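Local coordinates for protein type 6 secretion amidase effector 2 (Salmonella typhi, PDB 6WIN) that probably acts as an antibacterial toxin of the type VI secretion system, an amidase that cuts peptide bonds in peptidoglycan, at residues 46-57 with 74-85. Sequence-based numbering, arbitrary orientation.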
ATOM      1  N   PHE A  46      -0.677  -3.602   9.840  1.00 19.61           N
ATOM      2  CA  PHE A  46      -1.579  -3.431  10.977  1.00 21.73           C
ATOM      3  C   PHE A  46      -1.056  -4.208  12.182  1.00 20.73           C
ATOM      4  O   PHE A  46      -0.838  -5.419  12.099  1.00 20.44           O
ATOM      5  CB  PHE A  46      -2.989  -3.891  10.621  1.00 16.78           C
ATOM      6  CG  PHE A  46      -4.002  -3.584  11.692  1.00 19.58           C
ATOM      7  CD1 PHE A  46      -4.463  -2.286  11.868  1.00 17.58           C
ATOM      8  CD2 PHE A  46      -4.460  -4.576  12.540  1.00 20.71           C
ATOM      9  CE1 PHE A  46      -5.381  -1.983  12.853  1.00 19.35           C
ATOM     10  CE2 PHE A  46      -5.390  -4.284  13.538  1.00 19.99           C
ATOM     11  CZ  PHE A  46      -5.848  -2.984  13.692  1.00 20.66           C
ATOM     12  N   GLY A  47      -0.875  -3.520  13.310  1.00 24.22           N
ATOM     13  CA  GLY A  47      -0.300  -4.125  14.489  1.00 20.17           C
ATOM     14  C   GLY A  47       1.205  -3.994  14.603  1.00 27.70           C
ATOM     15  O   GLY A  47       1.742  -4.163  15.703  1.00 27.99           O
ATOM     16  N   ASN A  48       1.898  -3.694  13.503  1.00 27.23           N
ATOM     17  CA  ASN A  48       3.355  -3.568  13.496  1.00 23.64           C
ATOM     18  C   ASN A  48       3.766  -2.324  14.275  1.00 25.40           C
ATOM     19  O   ASN A  48       3.491  -1.199  13.848  1.00 33.71           O
ATOM     20  CB  ASN A  48       3.854  -3.500  12.056  1.00 24.78           C
ATOM     21  CG  ASN A  48       5.374  -3.605  11.938  1.00 30.11           C
ATOM     22  OD1 ASN A  48       6.111  -3.314  12.876  1.00 35.25           O
ATOM     23  ND2 ASN A  48       5.843  -4.015  10.766  1.00 24.57           N
ATOM     24  N   LYS A  49       4.441  -2.520  15.404  1.00 26.45           N
ATOM     25  CA  LYS A  49       4.879  -1.415  16.235  1.00 35.28           C
ATOM     26  C   LYS A  49       6.146  -0.721  15.792  1.00 33.06           C
ATOM     27  O   LYS A  49       6.590   0.216  16.461  1.00 43.60           O
ATOM     28  N   ASN A  50       6.741  -1.144  14.675  1.00 32.90           N
ATOM     29  CA  ASN A  50       8.028  -0.636  14.224  1.00 33.16           C
ATOM     30  C   ASN A  50       7.982   0.115  12.901  1.00 34.43           C
ATOM     31  O   ASN A  50       8.993   0.712  12.516  1.00 38.42           O
ATOM     32  CB  ASN A  50       9.030  -1.792  14.098  1.00 30.21           C
ATOM     33  CG  ASN A  50       9.333  -2.425  15.434  1.00 43.98           C
ATOM     34  OD1 ASN A  50       9.880  -1.772  16.326  1.00 44.31           O
ATOM     35  ND2 ASN A  50       8.950  -3.693  15.599  1.00 46.92           N
ATOM     36  N   ILE A  51       6.847   0.118  12.207  1.00 28.55           N
ATOM     37  CA  ILE A  51       6.791   0.683  10.869  1.00 25.67           C
ATOM     38  C   ILE A  51       6.828   2.207  10.951  1.00 29.55           C
ATOM     39  O   ILE A  51       6.125   2.823  11.763  1.00 29.69           O
ATOM     40  CB  ILE A  51       5.547   0.157  10.140  1.00 20.78           C
ATOM     41  CG1 ILE A  51       5.425   0.770   8.743  1.00 21.01           C
ATOM     42  CG2 ILE A  51       4.293   0.354  10.993  1.00 22.02           C
ATOM     43  CD1 ILE A  51       4.371   0.092   7.895  1.00 19.19           C
ATOM     44  N   GLU A  52       7.671   2.819  10.120  1.00 29.03           N
ATOM     45  CA  GLU A  52       7.926   4.253  10.127  1.00 27.42           C
ATOM     46  C   GLU A  52       6.976   4.984   9.187  1.00 21.39           C
ATOM     47  O   GLU A  52       6.595   4.467   8.133  1.00 18.59           O
ATOM     48  CB  GLU A  52       9.361   4.533   9.682  1.00 31.85           C
ATOM     49  CG  GLU A  52      10.331   3.448  10.092  1.00 45.49           C
ATOM     50  CD  GLU A  52      11.658   3.537   9.372  1.00 50.30           C
ATOM     51  OE1 GLU A  52      12.102   4.682   9.098  1.00 49.54           O
ATOM     52  OE2 GLU A  52      12.256   2.456   9.111  1.00 48.23           O
ATOM     53  N   VAL A  53       6.622   6.215   9.563  1.00 27.93           N
ATOM     54  CA  VAL A  53       5.855   7.076   8.670  1.00 28.66           C
ATOM     55  C   VAL A  53       6.577   7.187   7.333  1.00 20.75           C
ATOM     56  O   VAL A  53       7.786   7.427   7.288  1.00 22.46           O
ATOM     57  CB  VAL A  53       5.651   8.463   9.309  1.00 29.94           C
ATOM     58  CG1 VAL A  53       4.895   9.382   8.347  1.00 21.87           C
ATOM     59  CG2 VAL A  53       4.940   8.338  10.674  1.00 26.42           C
ATOM     60  N   GLY A  54       5.834   7.008   6.239  1.00 18.63           N
ATOM     61  CA  GLY A  54       6.385   7.050   4.899  1.00 17.35           C
ATOM     62  C   GLY A  54       6.806   5.710   4.319  1.00 20.45           C
ATOM     63  O   GLY A  54       7.206   5.658   3.148  1.00 16.46           O
ATOM     64  N   THR A  55       6.740   4.628   5.093  1.00 15.02           N
ATOM     65  CA  THR A  55       7.069   3.318   4.551  1.00 18.50           C
ATOM     66  C   THR A  55       6.146   2.989   3.383  1.00 19.78           C
ATOM     67  O   THR A  55       4.934   3.216   3.455  1.00 19.32           O
ATOM     68  CB  THR A  55       6.946   2.244   5.634  1.00 16.54           C
ATOM     69  OG1 THR A  55       7.799   2.575   6.737  1.00 16.69           O
ATOM     70  CG2 THR A  55       7.336   0.895   5.073  1.00 13.68           C
ATOM     71  N   VAL A  56       6.725   2.470   2.298  1.00 13.03           N
ATOM     72  CA  VAL A  56       5.911   2.026   1.175  1.00 13.19           C
ATOM     73  C   VAL A  56       5.243   0.706   1.535  1.00 18.94           C
ATOM     74  O   VAL A  56       5.918  -0.256   1.922  1.00 19.10           O
ATOM     75  CB  VAL A  56       6.764   1.877  -0.088  1.00 17.21           C
ATOM     76  CG1 VAL A  56       5.940   1.243  -1.185  1.00 14.43           C
ATOM     77  CG2 VAL A  56       7.349   3.248  -0.524  1.00 12.68           C
ATOM     78  N   ILE A  57       3.911   0.651   1.404  1.00 15.43           N
ATOM     79  CA  ILE A  57       3.133  -0.536   1.726  1.00 15.60           C
ATOM     80  C   ILE A  57       2.206  -0.873   0.562  1.00 17.71           C
ATOM     81  O   ILE A  57       1.967  -0.057  -0.330  1.00 15.22           O
ATOM     82  CB  ILE A  57       2.342  -0.350   3.036  1.00 15.08           C
ATOM     83  CG1 ILE A  57       1.294   0.767   2.884  1.00 19.13           C
ATOM     84  CG2 ILE A  57       3.307  -0.008   4.168  1.00 17.33           C
ATOM     85  CD1 ILE A  57       0.391   0.935   4.121  1.00 17.28           C
ATOM     86  N   ALA A  74      -1.492   0.224  -3.560  1.00 17.45           N
ATOM     87  CA  ALA A  74      -0.220   0.582  -2.950  1.00 17.33           C
ATOM     88  C   ALA A  74      -0.349   1.979  -2.367  1.00 16.85           C
ATOM     89  O   ALA A  74      -1.178   2.773  -2.820  1.00 17.69           O
ATOM     90  CB  ALA A  74       0.940   0.520  -3.960  1.00 18.92           C
ATOM     91  N   ALA A  75       0.459   2.276  -1.351  1.00 16.15           N
ATOM     92  CA  ALA A  75       0.308   3.550  -0.655  1.00 17.65           C
ATOM     93  C   ALA A  75       1.532   3.808   0.213  1.00 15.81           C
ATOM     94  O   ALA A  75       2.394   2.943   0.380  1.00 14.70           O
ATOM     95  CB  ALA A  75      -0.973   3.566   0.195  1.00 14.77           C
ATOM     96  N   PHE A  76       1.598   5.022   0.761  1.00 13.70           N
ATOM     97  CA  PHE A  76       2.561   5.361   1.802  1.00 18.58           C
ATOM     98  C   PHE A  76       1.884   5.251   3.163  1.00 18.25           C
ATOM     99  O   PHE A  76       0.812   5.822   3.373  1.00 17.59           O
ATOM    100  CB  PHE A  76       3.116   6.780   1.641  1.00 15.75           C
ATOM    101  CG  PHE A  76       3.897   7.017   0.373  1.00 18.66           C
ATOM    102  CD1 PHE A  76       5.213   6.575   0.253  1.00 17.95           C
ATOM    103  CD2 PHE A  76       3.332   7.713  -0.679  1.00 16.27           C
ATOM    104  CE1 PHE A  76       5.942   6.820  -0.897  1.00 14.73           C
ATOM    105  CE2 PHE A  76       4.055   7.962  -1.837  1.00 15.24           C
ATOM    106  CZ  PHE A  76       5.366   7.503  -1.945  1.00 18.16           C
ATOM    107  N   PHE A  77       2.523   4.543   4.091  1.00 20.04           N
ATOM    108  CA  PHE A  77       1.999   4.449   5.449  1.00 20.54           C
ATOM    109  C   PHE A  77       2.135   5.785   6.178  1.00 20.50           C
ATOM    110  O   PHE A  77       3.171   6.449   6.089  1.00 21.05           O
ATOM    111  CB  PHE A  77       2.746   3.364   6.216  1.00 13.28           C
ATOM    112  CG  PHE A  77       2.363   3.264   7.653  1.00 17.84           C
ATOM    113  CD1 PHE A  77       1.188   2.624   8.024  1.00 15.65           C
ATOM    114  CD2 PHE A  77       3.187   3.786   8.642  1.00 18.39           C
ATOM    115  CE1 PHE A  77       0.830   2.516   9.373  1.00 19.07           C
ATOM    116  CE2 PHE A  77       2.844   3.682   9.984  1.00 20.22           C
ATOM    117  CZ  PHE A  77       1.666   3.046  10.353  1.00 20.16           C
ATOM    118  N   LEU A  78       1.091   6.175   6.915  1.00 15.52           N
ATOM    119  CA  LEU A  78       1.164   7.385   7.737  1.00 18.17           C
ATOM    120  C   LEU A  78       1.063   7.124   9.234  1.00 21.42           C
ATOM    121  O   LEU A  78       1.761   7.775  10.007  1.00 23.73           O
ATOM    122  CB  LEU A  78       0.070   8.394   7.341  1.00 15.32           C
ATOM    123  CG  LEU A  78       0.086   9.001   5.938  1.00 21.72           C
ATOM    124  CD1 LEU A  78      -1.086   9.977   5.774  1.00 19.07           C
ATOM    125  CD2 LEU A  78       1.420   9.678   5.615  1.00 21.04           C
ATOM    126  N   GLY A  79       0.207   6.206   9.667  1.00 21.04           N
ATOM    127  CA  GLY A  79       0.022   5.942  11.085  1.00 15.06           C
ATOM    128  C   GLY A  79      -1.054   4.893  11.268  1.00 18.33           C
ATOM    129  O   GLY A  79      -1.658   4.417  10.301  1.00 17.27           O
ATOM    130  N   GLN A  80      -1.296   4.526  12.528  1.00 20.61           N
ATOM    131  CA  GLN A  80      -2.315   3.516  12.797  1.00 19.30           C
ATOM    132  C   GLN A  80      -2.848   3.649  14.219  1.00 19.57           C
ATOM    133  O   GLN A  80      -2.217   4.244  15.098  1.00 15.84           O
ATOM    134  CB  GLN A  80      -1.780   2.093  12.559  1.00 20.05           C
ATOM    135  CG  GLN A  80      -0.751   1.602  13.574  1.00 17.69           C
ATOM    136  CD  GLN A  80      -0.250   0.200  13.256  1.00 26.44           C
ATOM    137  OE1 GLN A  80      -1.021  -0.765  13.263  1.00 22.47           O
ATOM    138  NE2 GLN A  80       1.047   0.084  12.955  1.00 24.08           N
ATOM    139  N   ASP A  81      -4.033   3.080  14.420  1.00 18.59           N
ATOM    140  CA  ASP A  81      -4.680   3.016  15.722  1.00 25.49           C
ATOM    141  C   ASP A  81      -5.383   1.660  15.830  1.00 22.46           C
ATOM    142  O   ASP A  81      -5.218   0.788  14.972  1.00 22.12           O
ATOM    143  CB  ASP A  81      -5.642   4.204  15.902  1.00 23.16           C
ATOM    144  CG  ASP A  81      -6.619   4.338  14.759  1.00 19.62           C
ATOM    145  OD1 ASP A  81      -7.458   3.432  14.570  1.00 17.98           O
ATOM    146  OD2 ASP A  81      -6.554   5.355  14.041  1.00 19.34           O
ATOM    147  N   THR A  82      -6.206   1.491  16.875  1.00 20.17           N
ATOM    148  CA  THR A  82      -6.851   0.199  17.100  1.00 25.48           C
ATOM    149  C   THR A  82      -7.895  -0.126  16.035  1.00 25.40           C
ATOM    150  O   THR A  82      -8.285  -1.290  15.906  1.00 25.51           O
ATOM    151  CB  THR A  82      -7.492   0.142  18.497  1.00 24.57           C
ATOM    152  OG1 THR A  82      -8.526   1.128  18.600  1.00 29.41           O
ATOM    153  CG2 THR A  82      -6.466   0.404  19.581  1.00 23.29           C
ATOM    154  N   GLY A  83      -8.333   0.859  15.252  1.00 21.59           N
ATOM    155  CA  GLY A  83      -9.349   0.608  14.249  1.00 20.29           C
ATOM    156  C   GLY A  83      -8.900   0.573  12.798  1.00 20.51           C
ATOM    157  O   GLY A  83      -9.701   0.243  11.920  1.00 19.58           O
ATOM    158  N   GLY A  84      -7.653   0.910  12.506  1.00 19.20           N
ATOM    159  CA  GLY A  84      -7.204   0.874  11.130  1.00 18.76           C
ATOM    160  C   GLY A  84      -5.911   1.645  10.948  1.00 18.34           C
ATOM    161  O   GLY A  84      -5.226   1.982  11.912  1.00 16.37           O
ATOM    162  N   ILE A  85      -5.596   1.915   9.676  1.00 18.61           N
ATOM    163  CA  ILE A  85      -4.374   2.627   9.305  1.00 18.85           C
ATOM    164  C   ILE A  85      -4.721   3.850   8.463  1.00 18.98           C
ATOM    165  O   ILE A  85      -5.694   3.861   7.701  1.00 20.21           O
ATOM    166  CB  ILE A  85      -3.382   1.725   8.536  1.00 19.44           C
ATOM    167  CG1 ILE A  85      -4.030   1.187   7.257  1.00 21.95           C
ATOM    168  CG2 ILE A  85      -2.902   0.578   9.397  1.00 18.60           C
ATOM    169  CD1 ILE A  85      -3.065   0.422   6.349  1.00 20.72           C
TER
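The F77 ring is held between I51 on one face and the backbone N of G79 over the centre of the other. I51 CD1 sits 4.0 Å from the centroid of the F77 ring, 21° off its normal, a CH-pi contact made by a branched aliphatic side chain whose CG1, CG2 and CD1 all lie against the flat ring. The F77 ring is put there by its first torsion (chi1 175°), which turns CG away from the backbone N and leaves the CB side to I57, whose CD1 lies 4.0 Å from F77 CB and also reaches I85. At this buried end small A75 lies beside I57 on the same sheet face, while V56 and F76 run side by side on the other, covered by helix 23-30.

Here strands 56-59 and 74-81 are antiparallel neighbours in the middle of a six-stranded sheet, consistent with the papain-like fold of related peptidoglycan amidases. I57 and A75 form a hydrogen-bonded pair, and F77 N gives T55 O an almost straight bond (179°). The pairing runs on into the type II turn 52-55, where G54 N bonds F77 O at 2.7 Å; glycine fits the positive phi of this turn, and T55 OG1 ties back to E52 O.

Toward the solvent the loop 46-53 leaves the strand edge and the packing thins. V53 is exposed, its CG1 only loosely against L78 CD2 at 4.4 Å. Farther along, Q80 reaches across to the loop: its long extended chain carries OE1 to G47 N (2.8 Å), the donor lying in the carbonyl plane on a lone pair. F46 meets the type I turn 81-84 with T82 O in plane at its ring edge, 3.7 Å from F46 CZ, while D81 OD1 is held by G83 N and Y104.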